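PDB 1PSW: Adp-heptose LPS heptosyltransferase II from Escherichia coli, which catalyses transfer of the second heptose unit from ADP-L-glycero-beta-D-manno-heptose to the heptosyl-Kdo2-lipid A module during assembly of the lipopolysaccharide core. Local coordinates for residues D34-A39 / H74-K79; G67-L72 / S93-L98; Q18-T23 / R83-P88; G12-S17 / R42-R47. One frame throughout, in Å; residues are numbered along the deposited sequence.

Interaction 1 of 4, residues D34-A39 / H74-K79; sequences DVMAPA and HSLREK
Asp34 and Met36 of the parallel strand 32-37 face Leu76 and Lys79, in the segment that follows on from helix 66-75. The sheet has the 3-2-1-4-5-6 strand order of a Rossmann-like fold and belongs to the N-terminal domain of this GT-B glycosyltransferase. At Asp34 the link to Lys79 runs through a water. This water donates to Asp34 OD2 at 2.7 Å and accepts from Lys79 NZ at 2.9 Å. The direct separation of Asp34 OD2 and Lys79 NZ is 4.6 Å; the charged atoms are not in contact, and any attraction between them probably acts across the water. Lys79 NZ also has a long, weak ion pair with Glu53. The carboxylate is further pinned by the hydroxyl of Tyr81 at OD2 and by Asn52 ND2 at OD1; such a set of donors would be expected to stabilise its negative charge. Val35 turns to the other face of the sheet, where Tyr21 of helix 11-27 packs on it. Met36, modelled as selenomethionine, again points at the 74-79 segment. Its chain leaves the strand extended, CG lying opposite the backbone N (chi1 -176°), and bends only at the selenium (chi3 -77°), which swings the methyl onto Leu76. Val96 of helix 95-99 touches both side chains and so completes a small apolar cluster between the strand and the helix layer. The two side chains meet at a slant through their ends, and the fit is tight: Met36 CE lies 3.5 Å from Leu76 CD1, closer than carbons usually pack.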
loop_
_atom_site.group_PDB
_atom_site.type_symbol
_atom_site.label_atom_id
_atom_site.label_comp_id
_atom_site.label_asym_id
_atom_site.label_seq_id
_atom_site.Cartn_x
_atom_site.Cartn_y
_atom_site.Cartn_z
ATOM N N ASP A 34 10.707 -5.953 14.447
ATOM C CA ASP A 34 9.957 -4.849 15.028
ATOM C C ASP A 34 10.017 -3.724 14.000
ATOM O O ASP A 34 11.056 -3.505 13.372
ATOM C CB ASP A 34 10.578 -4.384 16.351
ATOM C CG ASP A 34 10.447 -5.418 17.456
ATOM O OD1 ASP A 34 9.501 -6.237 17.402
ATOM O OD2 ASP A 34 11.278 -5.403 18.391
ATOM N N VAL A 35 8.907 -3.019 13.822
ATOM C CA VAL A 35 8.855 -1.939 12.849
ATOM C C VAL A 35 8.423 -0.638 13.492
ATOM O O VAL A 35 7.392 -0.577 14.165
ATOM C CB VAL A 35 7.874 -2.264 11.702
ATOM C CG1 VAL A 35 7.863 -1.123 10.688
ATOM C CG2 VAL A 35 8.282 -3.564 11.031
HETATM N N MSE A 36 9.227 0.399 13.284
HETATM C CA MSE A 36 8.933 1.720 13.813
HETATM C C MSE A 36 8.357 2.561 12.685
HETATM O O MSE A 36 8.987 2.727 11.639
HETATM C CB MSE A 36 10.196 2.386 14.352
HETATM C CG MSE A 36 9.918 3.725 15.011
HETATM SE SE MSE A 36 11.536 4.654 15.547
HETATM C CE MSE A 36 11.935 3.639 17.116
ATOM N N ALA A 37 7.151 3.074 12.899
ATOM C CA ALA A 37 6.466 3.893 11.905
ATOM C C ALA A 37 5.460 4.795 12.613
ATOM O O ALA A 37 5.196 4.623 13.800
ATOM C CB ALA A 37 5.743 2.993 10.896
ATOM N N PRO A 38 4.900 5.783 11.895
ATOM C CA PRO A 38 3.923 6.683 12.511
ATOM C C PRO A 38 2.785 5.892 13.148
ATOM O O PRO A 38 2.576 4.721 12.825
ATOM C CB PRO A 38 3.450 7.528 11.336
ATOM C CG PRO A 38 4.666 7.615 10.484
ATOM C CD PRO A 38 5.195 6.197 10.513
ATOM N N ALA A 39 2.051 6.538 14.050
ATOM C CA ALA A 39 0.933 5.902 14.741
ATOM C C ALA A 39 -0.096 5.313 13.772
ATOM O O ALA A 39 -0.529 4.179 13.944
ATOM C CB ALA A 39 0.256 6.911 15.667
ATOM N N HIS A 74 17.832 5.608 22.854
ATOM C CA HIS A 74 18.413 5.076 24.082
ATOM C C HIS A 74 17.524 4.031 24.743
ATOM O O HIS A 74 18.019 3.047 25.290
ATOM C CB HIS A 74 18.690 6.204 25.079
ATOM C CG HIS A 74 19.794 7.123 24.658
ATOM N ND1 HIS A 74 20.843 6.709 23.866
ATOM C CD2 HIS A 74 20.039 8.419 24.963
ATOM C CE1 HIS A 74 21.689 7.712 23.701
ATOM N NE2 HIS A 74 21.224 8.760 24.358
ATOM N N SER A 75 16.215 4.247 24.691
ATOM C CA SER A 75 15.265 3.322 25.292
ATOM C C SER A 75 15.237 1.983 24.557
ATOM O O SER A 75 14.833 0.969 25.124
ATOM C CB SER A 75 13.865 3.935 25.289
ATOM O OG SER A 75 13.379 4.073 23.966
ATOM N N LEU A 76 15.672 1.985 23.300
ATOM C CA LEU A 76 15.686 0.776 22.486
ATOM C C LEU A 76 16.929 -0.073 22.707
ATOM O O LEU A 76 17.044 -1.164 22.154
ATOM C CB LEU A 76 15.579 1.136 21.003
ATOM C CG LEU A 76 14.293 1.831 20.558
ATOM C CD1 LEU A 76 14.394 2.178 19.082
ATOM C CD2 LEU A 76 13.094 0.927 20.818
ATOM N N ARG A 77 17.861 0.428 23.510
ATOM C CA ARG A 77 19.082 -0.313 23.792
ATOM C C ARG A 77 18.760 -1.612 24.513
ATOM O O ARG A 77 19.400 -2.637 24.279
ATOM C CB ARG A 77 20.031 0.537 24.636
ATOM C CG ARG A 77 20.712 1.645 23.851
ATOM C CD ARG A 77 21.511 2.561 24.757
ATOM N NE ARG A 77 22.339 3.480 23.986
ATOM C CZ ARG A 77 23.019 4.496 24.507
ATOM N NH1 ARG A 77 22.973 4.733 25.813
ATOM N NH2 ARG A 77 23.749 5.276 23.721
ATOM N N GLU A 78 17.764 -1.564 25.391
ATOM C CA GLU A 78 17.341 -2.739 26.145
ATOM C C GLU A 78 16.912 -3.874 25.217
ATOM O O GLU A 78 17.127 -5.046 25.524
ATOM C CB GLU A 78 16.192 -2.365 27.084
ATOM C CG GLU A 78 16.648 -1.676 28.362
ATOM C CD GLU A 78 15.648 -0.655 28.873
ATOM O OE1 GLU A 78 14.459 -1.007 29.035
ATOM O OE2 GLU A 78 16.054 0.504 29.114
ATOM N N LYS A 79 16.312 -3.517 24.083
ATOM C CA LYS A 79 15.853 -4.497 23.101
ATOM C C LYS A 79 17.023 -5.312 22.563
ATOM O O LYS A 79 16.855 -6.454 22.142
ATOM C CB LYS A 79 15.162 -3.794 21.930
ATOM C CG LYS A 79 13.843 -3.116 22.260
ATOM C CD LYS A 79 12.713 -4.119 22.438
ATOM C CE LYS A 79 11.372 -3.409 22.590
ATOM N NZ LYS A 79 10.241 -4.364 22.758
HETATM O O HOH W 1 9.878 -6.167 20.508
#

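Interaction 2 of 4, residues G67-L72 / S93-L98; sequences GERRKL and SALVPL. Unlike the reference sequence in segment 93-98: Leu98 (reference Phe).
Arg69 of helix 66-75 and Leu95 of helix 95-99 form the first of two apolar meetings between these helices. The aliphatic part of the arginine does the touching: Arg69 CD lies 3.9 Å from Leu95 CD1, and the same Arg69 CD is 4.2 Å from Leu95 CB. The chain is extended from CG to NE and passes obliquely over the leucine, with its charged end carried past the contact; there NH1 forms a long, weak ion pair with Glu65. In the second meeting, Leu72 CD2 approaches Val96 CG2 at 4.1 Å. Leu72 does not aim straight at the partner helix, but with CG set opposite its backbone N (chi1 176°) and chi2 at 63°, its CD2 branch reaches the valine.

A side chain also packs on main chain. Val96 CG2 comes to 4.3 Å from Arg69 O, and the alpha carbons of Arg69 and Val96 are 6.0 Å apart, a short spacing that brings the backbones themselves close. No hydrogen bond joins the segments. Polar main-chain groups are used within the helix instead, as where Leu72 N donates to Glu68 O at 2.8 Å.

Both helices lie on the same face of the N-terminal parallel sheet. Pro97 and Ala94 set helix 95-99 and its lead-in against strand 83-86, Pro97 and Leu98 reach Arg105 of strand 104-108, and Phe99 extends the interface alongside Arg69 and Arg70.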
loop_
_atom_site.group_PDB
_atom_site.type_symbol
_atom_site.label_atom_id
_atom_site.label_comp_id
_atom_site.label_asym_id
_atom_site.label_seq_id
_atom_site.Cartn_x
_atom_site.Cartn_y
_atom_site.Cartn_z
ATOM N N GLY A 67 16.611 15.972 20.356
ATOM C CA GLY A 67 16.713 15.536 21.737
ATOM C C GLY A 67 15.819 14.343 22.010
ATOM O O GLY A 67 16.132 13.502 22.850
ATOM N N GLU A 68 14.701 14.275 21.295
ATOM C CA GLU A 68 13.747 13.185 21.451
ATOM C C GLU A 68 14.265 11.917 20.786
ATOM O O GLU A 68 14.190 10.833 21.360
ATOM C CB GLU A 68 12.410 13.574 20.826
ATOM C CG GLU A 68 11.837 14.870 21.360
ATOM C CD GLU A 68 10.667 15.361 20.536
ATOM O OE1 GLU A 68 9.640 14.651 20.484
ATOM O OE2 GLU A 68 10.776 16.454 19.937
ATOM N N ARG A 69 14.783 12.061 19.569
ATOM C CA ARG A 69 15.316 10.926 18.830
ATOM C C ARG A 69 16.364 10.183 19.647
ATOM O O ARG A 69 16.416 8.953 19.629
ATOM C CB ARG A 69 15.931 11.384 17.506
ATOM C CG ARG A 69 14.914 11.749 16.441
ATOM C CD ARG A 69 15.552 11.781 15.059
ATOM N NE ARG A 69 14.545 11.757 14.001
ATOM C CZ ARG A 69 13.731 12.768 13.720
ATOM N NH1 ARG A 69 13.806 13.897 14.414
ATOM N NH2 ARG A 69 12.831 12.647 12.753
ATOM N N ARG A 70 17.202 10.932 20.360
ATOM C CA ARG A 70 18.237 10.320 21.186
ATOM C C ARG A 70 17.612 9.537 22.336
ATOM O O ARG A 70 18.014 8.406 22.617
ATOM C CB ARG A 70 19.201 11.385 21.731
ATOM C CG ARG A 70 20.211 11.882 20.701
ATOM C CD ARG A 70 21.103 13.008 21.224
ATOM N NE ARG A 70 21.962 12.606 22.339
ATOM C CZ ARG A 70 21.613 12.670 23.621
ATOM N NH1 ARG A 70 20.414 13.121 23.965
ATOM N NH2 ARG A 70 22.466 12.292 24.566
ATOM N N LYS A 71 16.624 10.136 22.995
ATOM C CA LYS A 71 15.943 9.474 24.105
ATOM C C LYS A 71 15.252 8.213 23.596
ATOM O O LYS A 71 15.336 7.153 24.216
ATOM C CB LYS A 71 14.905 10.406 24.738
ATOM C CG LYS A 71 15.490 11.634 25.418
ATOM C CD LYS A 71 14.400 12.476 26.066
ATOM C CE LYS A 71 14.967 13.744 26.693
ATOM N NZ LYS A 71 13.899 14.596 27.302
ATOM N N LEU A 72 14.568 8.337 22.465
ATOM C CA LEU A 72 13.876 7.204 21.865
ATOM C C LEU A 72 14.885 6.103 21.568
ATOM O O LEU A 72 14.678 4.944 21.926
ATOM C CB LEU A 72 13.184 7.634 20.571
ATOM C CG LEU A 72 12.490 6.535 19.766
ATOM C CD1 LEU A 72 11.348 5.934 20.579
ATOM C CD2 LEU A 72 11.966 7.114 18.460
ATOM N N SER A 93 16.064 9.788 9.313
ATOM C CA SER A 93 15.432 8.489 9.550
ATOM C C SER A 93 16.408 7.411 10.020
ATOM O O SER A 93 15.999 6.442 10.656
ATOM C CB SER A 93 14.693 8.005 8.290
ATOM O OG SER A 93 15.594 7.549 7.292
ATOM N N ALA A 94 17.695 7.574 9.725
ATOM C CA ALA A 94 18.680 6.586 10.148
ATOM C C ALA A 94 19.368 6.936 11.470
ATOM O O ALA A 94 20.303 6.253 11.890
ATOM C CB ALA A 94 19.720 6.388 9.052
ATOM N N LEU A 95 18.899 7.987 12.132
ATOM C CA LEU A 95 19.492 8.409 13.397
ATOM C C LEU A 95 19.189 7.457 14.554
ATOM O O LEU A 95 20.098 7.030 15.269
ATOM C CB LEU A 95 19.019 9.822 13.753
ATOM C CG LEU A 95 19.673 10.958 12.952
ATOM C CD1 LEU A 95 19.009 12.289 13.289
ATOM C CD2 LEU A 95 21.165 11.006 13.273
ATOM N N VAL A 96 17.917 7.120 14.736
ATOM C CA VAL A 96 17.511 6.231 15.818
ATOM C C VAL A 96 18.348 4.959 15.948
ATOM O O VAL A 96 18.835 4.647 17.033
ATOM C CB VAL A 96 16.025 5.844 15.685
ATOM C CG1 VAL A 96 15.674 4.745 16.675
ATOM C CG2 VAL A 96 15.159 7.063 15.935
ATOM N N PRO A 97 18.524 4.205 14.848
ATOM C CA PRO A 97 19.315 2.972 14.912
ATOM C C PRO A 97 20.711 3.169 15.494
ATOM O O PRO A 97 21.230 2.301 16.203
ATOM C CB PRO A 97 19.357 2.516 13.457
ATOM C CG PRO A 97 18.047 2.986 12.936
ATOM C CD PRO A 97 17.957 4.383 13.501
ATOM N N LEU A 98 21.324 4.306 15.192
ATOM C CA LEU A 98 22.659 4.591 15.703
ATOM C C LEU A 98 22.601 4.819 17.210
ATOM O O LEU A 98 23.374 4.226 17.960
ATOM C CB LEU A 98 23.243 5.824 15.005
ATOM C CG LEU A 98 24.677 6.210 15.386
ATOM C CD1 LEU A 98 25.617 5.035 15.147
ATOM C CD2 LEU A 98 25.111 7.408 14.560
#

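Interaction 3 of 4, residues Q18-T23 / R83-P88; sequences QSLYRT and RAYVLP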
loop_
_atom_site.group_PDB
_atom_site.type_symbol
_atom_site.label_atom_id
_atom_site.label_comp_id
_atom_site.label_asym_id
_atom_site.label_seq_id
_atom_site.Cartn_x
_atom_site.Cartn_y
_atom_site.Cartn_z
ATOM N N GLN A 18 6.632 -5.192 3.184
ATOM C CA GLN A 18 6.333 -6.519 3.690
ATOM C C GLN A 18 7.199 -7.550 2.976
ATOM O O GLN A 18 7.518 -8.589 3.541
ATOM C CB GLN A 18 4.860 -6.888 3.493
ATOM C CG GLN A 18 4.494 -8.154 4.257
ATOM C CD GLN A 18 3.133 -8.712 3.899
ATOM O OE1 GLN A 18 2.594 -9.573 4.601
ATOM N NE2 GLN A 18 2.570 -8.231 2.800
ATOM N N SER A 19 7.573 -7.278 1.729
ATOM C CA SER A 19 8.413 -8.218 0.988
ATOM C C SER A 19 9.759 -8.412 1.670
ATOM O O SER A 19 10.317 -9.511 1.649
ATOM C CB SER A 19 8.639 -7.738 -0.445
ATOM O OG SER A 19 7.455 -7.884 -1.206
ATOM N N LEU A 20 10.294 -7.346 2.257
ATOM C CA LEU A 20 11.555 -7.459 2.969
ATOM C C LEU A 20 11.352 -8.351 4.200
ATOM O O LEU A 20 12.168 -9.234 4.467
ATOM C CB LEU A 20 12.070 -6.077 3.404
ATOM C CG LEU A 20 13.268 -6.111 4.367
ATOM C CD1 LEU A 20 14.464 -6.794 3.701
ATOM C CD2 LEU A 20 13.634 -4.689 4.779
ATOM N N TYR A 21 10.270 -8.121 4.943
ATOM C CA TYR A 21 9.989 -8.915 6.145
ATOM C C TYR A 21 9.807 -10.393 5.795
ATOM O O TYR A 21 10.314 -11.271 6.501
ATOM C CB TYR A 21 8.733 -8.407 6.878
ATOM C CG TYR A 21 8.691 -6.896 7.071
ATOM C CD1 TYR A 21 9.867 -6.153 7.153
ATOM C CD2 TYR A 21 7.479 -6.208 7.125
ATOM C CE1 TYR A 21 9.844 -4.764 7.268
ATOM C CE2 TYR A 21 7.440 -4.819 7.245
ATOM C CZ TYR A 21 8.631 -4.105 7.311
ATOM O OH TYR A 21 8.614 -2.736 7.387
ATOM N N ARG A 22 9.082 -10.666 4.711
ATOM C CA ARG A 22 8.869 -12.038 4.271
ATOM C C ARG A 22 10.198 -12.657 3.860
ATOM O O ARG A 22 10.459 -13.822 4.135
ATOM C CB ARG A 22 7.897 -12.092 3.085
ATOM C CG ARG A 22 6.438 -11.777 3.403
ATOM C CD ARG A 22 5.550 -12.163 2.233
ATOM N NE ARG A 22 5.518 -13.611 2.055
ATOM C CZ ARG A 22 5.096 -14.236 0.959
ATOM N NH1 ARG A 22 4.667 -13.545 -0.088
ATOM N NH2 ARG A 22 5.087 -15.564 0.917
ATOM N N THR A 23 11.040 -11.873 3.193
ATOM C CA THR A 23 12.330 -12.378 2.752
ATOM C C THR A 23 13.267 -12.621 3.937
ATOM O O THR A 23 14.007 -13.608 3.956
ATOM C CB THR A 23 12.988 -11.413 1.743
ATOM O OG1 THR A 23 12.095 -11.209 0.643
ATOM C CG2 THR A 23 14.293 -11.993 1.212
ATOM N N ARG A 83 20.253 -6.326 14.304
ATOM C CA ARG A 83 20.353 -5.605 13.038
ATOM C C ARG A 83 19.298 -4.519 12.918
ATOM O O ARG A 83 18.318 -4.502 13.662
ATOM C CB ARG A 83 20.178 -6.566 11.862
ATOM C CG ARG A 83 21.209 -7.662 11.758
ATOM C CD ARG A 83 21.003 -8.449 10.474
ATOM N NE ARG A 83 22.131 -9.327 10.179
ATOM C CZ ARG A 83 22.310 -9.945 9.019
ATOM N NH1 ARG A 83 21.431 -9.781 8.038
ATOM N NH2 ARG A 83 23.369 -10.725 8.835
ATOM N N ALA A 84 19.504 -3.615 11.968
ATOM C CA ALA A 84 18.555 -2.544 11.718
ATOM C C ALA A 84 18.507 -2.263 10.222
ATOM O O ALA A 84 19.528 -2.333 9.534
ATOM C CB ALA A 84 18.957 -1.290 12.478
ATOM N N TYR A 85 17.313 -1.966 9.721
ATOM C CA TYR A 85 17.119 -1.654 8.307
ATOM C C TYR A 85 16.361 -0.335 8.224
ATOM O O TYR A 85 15.285 -0.197 8.801
ATOM C CB TYR A 85 16.311 -2.758 7.607
ATOM C CG TYR A 85 17.027 -4.085 7.505
ATOM C CD1 TYR A 85 17.864 -4.372 6.423
ATOM C CD2 TYR A 85 16.910 -5.037 8.514
ATOM C CE1 TYR A 85 18.565 -5.573 6.356
ATOM C CE2 TYR A 85 17.614 -6.239 8.452
ATOM C CZ TYR A 85 18.438 -6.498 7.376
ATOM O OH TYR A 85 19.151 -7.677 7.321
ATOM N N VAL A 86 16.928 0.631 7.515
ATOM C CA VAL A 86 16.290 1.931 7.363
ATOM C C VAL A 86 15.730 2.013 5.952
ATOM O O VAL A 86 16.486 2.009 4.977
ATOM C CB VAL A 86 17.305 3.078 7.601
ATOM C CG1 VAL A 86 16.603 4.427 7.553
ATOM C CG2 VAL A 86 17.987 2.893 8.951
ATOM N N LEU A 87 14.403 2.080 5.839
ATOM C CA LEU A 87 13.740 2.111 4.530
ATOM C C LEU A 87 13.514 3.498 3.951
ATOM O O LEU A 87 13.582 3.682 2.738
ATOM C CB LEU A 87 12.425 1.324 4.604
ATOM C CG LEU A 87 12.617 -0.137 5.058
ATOM C CD1 LEU A 87 11.289 -0.901 5.000
ATOM C CD2 LEU A 87 13.656 -0.814 4.166
ATOM N N PRO A 88 13.229 4.494 4.801
ATOM C CA PRO A 88 13.028 5.831 4.233
ATOM C C PRO A 88 14.381 6.293 3.687
ATOM O O PRO A 88 15.406 5.679 3.990
ATOM C CB PRO A 88 12.577 6.657 5.439
ATOM C CG PRO A 88 11.898 5.637 6.312
ATOM C CD PRO A 88 12.833 4.464 6.220
#
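Leu20 reaches from helix 11-27 to Tyr85 of strand 83-86 and Leu87 just after it. Its CB points toward the strand, and CG continues outward, opposite the backbone N (chi1 170°). From CG the CD2 branch makes the contacts. Leu20 CD2 meets Leu87 CD2 at 3.9 Å, the two leucines touching methyl to methyl with their side chains inclined to each other. The same methyl of Leu20, CD2, lies 4.3 Å from Tyr85 CB, near the root of the aromatic side chain. At the next residue, the phenol of Tyr21 takes the other branch of Leu87, with Tyr21 OH 4.0 Å from Leu87 CD1; that hydroxyl is hydrogen-bonded to Ser17 OG. Leu87 is thus gripped through both its methyls by consecutive helix residues. Within the helix, Thr23 OG1 donates to Ser19 O at 2.7 Å, and the amide Thr23 N reaches this oxygen from the opposite face of its carbonyl plane.

The contact places helix 11-27 over the central strands of the parallel sheet: Tyr85 also touches Ile3 of strand 2-6, and Leu87 touches Val5. Helix 131-137 lies beside it, with Ile136 against Ser19 and Thr23 and Tyr135 against Leu87.

Interaction 4 of 4, residues G12-S17 / R42-R47; sequences GDMMMS and RPLLSR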
loop_
_atom_site.group_PDB
_atom_site.type_symbol
_atom_site.label_atom_id
_atom_site.label_comp_id
_atom_site.label_asym_id
_atom_site.label_seq_id
_atom_site.Cartn_x
_atom_site.Cartn_y
_atom_site.Cartn_z
ATOM N N GLY A 12 1.515 2.794 0.388
ATOM C CA GLY A 12 2.083 1.977 -0.670
ATOM C C GLY A 12 3.425 1.381 -0.298
ATOM O O GLY A 12 3.609 0.167 -0.363
ATOM N N ASP A 13 4.358 2.245 0.092
ATOM C CA ASP A 13 5.699 1.841 0.474
ATOM C C ASP A 13 5.682 0.845 1.632
ATOM O O ASP A 13 6.443 -0.119 1.636
ATOM C CB ASP A 13 6.522 3.075 0.857
ATOM C CG ASP A 13 6.785 3.993 -0.322
ATOM O OD1 ASP A 13 6.176 3.791 -1.393
ATOM O OD2 ASP A 13 7.604 4.926 -0.177
HETATM N N MSE A 14 4.816 1.076 2.612
HETATM C CA MSE A 14 4.725 0.173 3.754
HETATM C C MSE A 14 4.273 -1.209 3.288
HETATM O O MSE A 14 4.770 -2.231 3.758
HETATM C CB MSE A 14 3.733 0.712 4.791
HETATM C CG MSE A 14 3.582 -0.175 6.032
HETATM SE SE MSE A 14 5.266 -0.474 6.988
HETATM C CE MSE A 14 5.518 1.296 7.709
HETATM N N MSE A 15 3.326 -1.241 2.364
HETATM C CA MSE A 15 2.841 -2.510 1.860
HETATM C C MSE A 15 4.020 -3.224 1.179
HETATM O O MSE A 15 4.238 -4.417 1.391
HETATM C CB MSE A 15 1.688 -2.261 0.877
HETATM C CG MSE A 15 0.750 -3.473 0.660
HETATM SE SE MSE A 15 -0.144 -4.057 2.284
HETATM C CE MSE A 15 0.758 -5.769 2.552
HETATM N N MSE A 16 4.789 -2.490 0.374
HETATM C CA MSE A 16 5.937 -3.077 -0.311
HETATM C C MSE A 16 6.990 -3.592 0.663
HETATM O O MSE A 16 7.660 -4.574 0.382
HETATM C CB MSE A 16 6.612 -2.057 -1.238
HETATM C CG MSE A 16 5.724 -1.493 -2.300
HETATM SE SE MSE A 16 4.819 -2.888 -3.215
HETATM C CE MSE A 16 6.304 -3.592 -4.157
ATOM N N SER A 17 7.139 -2.923 1.803
ATOM C CA SER A 17 8.148 -3.330 2.767
ATOM C C SER A 17 7.861 -4.709 3.335
ATOM O O SER A 17 8.752 -5.351 3.891
ATOM C CB SER A 17 8.281 -2.301 3.894
ATOM O OG SER A 17 7.146 -2.273 4.740
ATOM N N ARG A 42 0.430 1.690 12.489
ATOM C CA ARG A 42 0.242 0.514 13.325
ATOM C C ARG A 42 -0.858 -0.431 12.846
ATOM O O ARG A 42 -0.669 -1.642 12.849
ATOM C CB ARG A 42 -0.038 0.914 14.781
ATOM C CG ARG A 42 -0.327 -0.293 15.674
ATOM C CD ARG A 42 0.587 -0.364 16.887
ATOM N NE ARG A 42 0.363 -1.589 17.653
ATOM C CZ ARG A 42 0.915 -1.847 18.834
ATOM N NH1 ARG A 42 1.729 -0.961 19.393
ATOM N NH2 ARG A 42 0.653 -2.990 19.455
ATOM N N PRO A 43 -2.020 0.110 12.434
ATOM C CA PRO A 43 -3.114 -0.755 11.971
ATOM C C PRO A 43 -2.729 -1.698 10.831
ATOM O O PRO A 43 -3.084 -2.876 10.846
ATOM C CB PRO A 43 -4.191 0.245 11.560
ATOM C CG PRO A 43 -3.959 1.377 12.514
ATOM C CD PRO A 43 -2.459 1.516 12.483
ATOM N N LEU A 44 -1.998 -1.183 9.847
ATOM C CA LEU A 44 -1.586 -1.996 8.706
ATOM C C LEU A 44 -0.595 -3.069 9.131
ATOM O O LEU A 44 -0.690 -4.231 8.713
ATOM C CB LEU A 44 -0.962 -1.109 7.630
ATOM C CG LEU A 44 -0.687 -1.758 6.276
ATOM C CD1 LEU A 44 -1.947 -2.430 5.761
ATOM C CD2 LEU A 44 -0.205 -0.702 5.295
ATOM N N LEU A 45 0.361 -2.674 9.962
ATOM C CA LEU A 45 1.370 -3.599 10.459
ATOM C C LEU A 45 0.733 -4.741 11.237
ATOM O O LEU A 45 1.241 -5.865 11.234
ATOM C CB LEU A 45 2.356 -2.860 11.366
ATOM C CG LEU A 45 3.261 -1.842 10.667
ATOM C CD1 LEU A 45 3.937 -0.960 11.702
ATOM C CD2 LEU A 45 4.288 -2.572 9.812
ATOM N N SER A 46 -0.377 -4.455 11.910
ATOM C CA SER A 46 -1.045 -5.478 12.705
ATOM C C SER A 46 -1.638 -6.557 11.802
ATOM O O SER A 46 -1.981 -7.640 12.271
ATOM C CB SER A 46 -2.148 -4.863 13.572
ATOM O OG SER A 46 -3.294 -4.545 12.798
ATOM N N ARG A 47 -1.754 -6.262 10.509
ATOM C CA ARG A 47 -2.287 -7.230 9.563
ATOM C C ARG A 47 -1.186 -8.092 8.953
ATOM O O ARG A 47 -1.487 -9.041 8.230
ATOM C CB ARG A 47 -3.072 -6.526 8.445
ATOM C CG ARG A 47 -4.250 -5.694 8.907
ATOM C CD ARG A 47 -5.262 -6.514 9.699
ATOM N NE ARG A 47 -5.665 -7.745 9.017
ATOM C CZ ARG A 47 -6.650 -8.532 9.445
ATOM N NH1 ARG A 47 -7.329 -8.209 10.541
ATOM N NH2 ARG A 47 -6.951 -9.644 8.795
#
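Met14 and Leu44 run past each other in opposite directions, which brings the middle of one side chain against the end of the other: Met14 CG lies 3.9 Å from Leu44 CD2. Met14, like Met15 modelled as selenomethionine, then meets Leu45 quite differently, crossing it at about a right angle. The reason lies in its two bends, at chi2 (58°) and chi3 (70°), which fold the chain over so that the selenium rests on the second leucine, Met14 SE 3.7 Å from Leu45 CD2. One residue therefore spans two successive positions of helix 42-45, alongside the first and across the second. Met15 adds a looser touch from the neighbouring position, with Met15 SE 4.2 Å from Leu44 CD1, so the two methyls of Leu44 are shared between adjacent residues of helix 11-27.

Beside the contact, Ser17 OG donates to Met14 O at 2.6 Å within its own helix turn.

Helix 42-45 follows strand 32-37 in the N-terminal domain, and Leu45 packs on Val51 and Ala54 of strand 51-56. Leu44 and Pro43 also touch helix 252-260, so the cluster reaches the second domain of the GT-B fold.

All four touching side chains are buried and no hydrogen bond crosses between the segments. The contact between these segments is therefore one of apolar surfaces, in which dispersion and shape fit probably dominate, with two large, polarisable selenium atoms, Met14 SE and Met15 SE, standing in place of methionine sulfur.

From the N terminus, 12-17 and then 18-23 open interactions 4 and 3 on the same helix, and 34-39 opens interaction 1. Interaction 4 closes first, at 42-47, crossing both others. After 67-72 opens interaction 2, residues 74-79 close interaction 1, 83-88 close interaction 3 and 93-98 close interaction 2. Interaction 1 is thus nested in interaction 3, interaction 2 crosses both, and interactions 4 and 2 follow in series. Interaction 3 packs helix 11-27 on strand 83-86 and the loop after it, and interaction 4 packs it on helix 42-45; on the sheet's opposite face interaction 1 ties strand 32-37 to the segment following helix 66-75, and interaction 2 ties helix 66-75 to helix 95-99.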